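Local coordinates for surface-associated protein CshB (Streptococcus gordonii, PDB 6YZG) that acts as a cell-wall-anchored streptococcal surface adhesin that probably binds host fibronectin, represented here by its non-repetitive domain 2, at the interface of chains A and B. Numbering follows the deposited sequence. Chains: chain A/B, Surface-associated protein CshB.

The interface of chains A and B. Residues chain A 1, 141-143, 169; chain B 235-237.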
loop_
_atom_site.group_PDB
_atom_site.type_symbol
_atom_site.label_atom_id
_atom_site.label_comp_id
_atom_site.label_asym_id
_atom_site.label_seq_id
_atom_site.Cartn_x
_atom_site.Cartn_y
_atom_site.Cartn_z
ATOM N N TRP A 1 7.953 -4.300 -22.585
ATOM C CA TRP A 1 7.212 -3.078 -22.103
ATOM C C TRP A 1 7.648 -1.860 -22.913
ATOM O O TRP A 1 8.887 -1.599 -23.067
ATOM C CB TRP A 1 7.397 -2.732 -20.618
ATOM C CG TRP A 1 6.822 -3.718 -19.661
ATOM C CD1 TRP A 1 7.559 -4.563 -18.874
ATOM C CD2 TRP A 1 5.439 -4.056 -19.461
ATOM N NE1 TRP A 1 6.714 -5.358 -18.166
ATOM C CE2 TRP A 1 5.408 -5.107 -18.521
ATOM C CE3 TRP A 1 4.223 -3.600 -19.981
ATOM C CZ2 TRP A 1 4.200 -5.625 -18.020
ATOM C CZ3 TRP A 1 3.037 -4.144 -19.529
ATOM C CH2 TRP A 1 3.022 -5.179 -18.590
ATOM N N VAL A 141 0.150 -6.806 -23.739
ATOM C CA VAL A 141 0.070 -6.973 -22.263
ATOM C C VAL A 141 -0.088 -5.601 -21.614
ATOM O O VAL A 141 0.426 -4.605 -22.150
ATOM C CB VAL A 141 1.271 -7.706 -21.646
ATOM C CG1 VAL A 141 1.213 -9.170 -22.077
ATOM C CG2 VAL A 141 2.594 -7.054 -21.998
ATOM N N MET A 142 -0.843 -5.557 -20.528
ATOM C CA MET A 142 -1.112 -4.274 -19.845
ATOM C C MET A 142 -1.106 -4.489 -18.320
ATOM O O MET A 142 -1.366 -5.565 -17.859
ATOM C CB MET A 142 -2.431 -3.640 -20.350
ATOM C CG MET A 142 -2.327 -2.897 -21.771
ATOM S SD MET A 142 -3.920 -2.158 -22.174
ATOM C CE MET A 142 -3.565 -0.634 -21.302
ATOM N N ALA A 143 -0.722 -3.436 -17.601
ATOM C CA ALA A 143 -0.722 -3.422 -16.135
ATOM C C ALA A 143 -0.819 -1.984 -15.680
ATOM O O ALA A 143 -0.550 -1.045 -16.430
ATOM C CB ALA A 143 0.562 -4.057 -15.578
ATOM N N TRP A 169 4.252 -8.977 -12.301
ATOM C CA TRP A 169 5.477 -8.240 -12.635
ATOM C C TRP A 169 6.002 -7.577 -11.352
ATOM O O TRP A 169 5.254 -6.879 -10.686
ATOM C CB TRP A 169 5.207 -7.226 -13.745
ATOM C CG TRP A 169 6.434 -6.510 -14.201
ATOM C CD1 TRP A 169 6.866 -5.281 -13.791
ATOM C CD2 TRP A 169 7.380 -6.975 -15.166
ATOM N NE1 TRP A 169 8.018 -4.937 -14.459
ATOM C CE2 TRP A 169 8.371 -5.969 -15.287
ATOM C CE3 TRP A 169 7.448 -8.113 -15.979
ATOM C CZ2 TRP A 169 9.432 -6.097 -16.176
ATOM C CZ3 TRP A 169 8.512 -8.241 -16.848
ATOM C CH2 TRP A 169 9.489 -7.250 -16.926
ATOM N N VAL B 235 2.624 -6.276 -9.563
ATOM C CA VAL B 235 1.435 -5.809 -10.321
ATOM C C VAL B 235 0.993 -6.962 -11.213
ATOM O O VAL B 235 1.820 -7.648 -11.805
ATOM C CB VAL B 235 1.696 -4.522 -11.114
ATOM C CG1 VAL B 235 2.143 -3.404 -10.183
ATOM C CG2 VAL B 235 2.620 -4.643 -12.278
ATOM N N PRO B 236 -0.319 -7.153 -11.267
ATOM C CA PRO B 236 -0.865 -8.201 -12.125
ATOM C C PRO B 236 -0.813 -7.738 -13.585
ATOM O O PRO B 236 -1.058 -6.592 -13.908
ATOM C CB PRO B 236 -2.290 -8.366 -11.685
ATOM C CG PRO B 236 -2.646 -7.081 -11.007
ATOM C CD PRO B 236 -1.363 -6.605 -10.387
ATOM N N VAL B 237 -0.548 -8.697 -14.466
ATOM C CA VAL B 237 -0.407 -8.457 -15.930
ATOM C C VAL B 237 -1.476 -9.266 -16.638
ATOM O O VAL B 237 -1.633 -10.464 -16.386
ATOM C CB VAL B 237 0.976 -8.818 -16.434
ATOM C CG1 VAL B 237 1.111 -8.607 -17.933
ATOM C CG2 VAL B 237 2.054 -8.042 -15.705
#
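B:Val237 meets A:Val141 and the CB of A:Trp169, which belong to strands 139-144 and 164-170 of chain A in this CshA-type non-repetitive domain 2; strand 234-241 of chain B here enters the partner's beta-structure. The whole interface is two-fold symmetric, and the packing suggests an intertwined, possibly domain-swapped dimer, although the structure alone does not show whether it forms on the cell. CG1 of B:Val237, anti to the backbone N (chi1 179°), leans on the branch carbon CB of A:Val141 at 3.8 Å, the two valines crossing at a slant. CG2 faces the CB methylene of A:Trp169, also at 3.8 Å, and lies in the plane of the A:Trp1 indole at its benzo edge, with CZ2 of that ring 4.0 Å from CG2, while CH2 of the same edge also reaches CG1. The indole meets the valine edge-on, from the opposite direction, and its pyrrole NE1 sits over the centre of the A:Trp169 ring, 3.2 Å above that plane.

Reciprocal backbone hydrogen bonds join A:Trp169 and B:Val235 as an antiparallel bridge. A:Trp169 N donates to B:Val235 O at 2.8 Å, and B:Val235 N returns a bond of 2.9 Å to A:Trp169 O. The bridge sets B:Val235 alongside A:Trp169; with chi1 at -58°, its CG2 lies between the backbone N and the carbonyl carbon and meets the A:Ala143 methyl (CB, 3.9 Å) and the A:Trp169 CB. The A:Ala143 methyl also packs against the carbonyl O of B:Pro236, whose ring nitrogen has no N-H to offer a neighbouring strand.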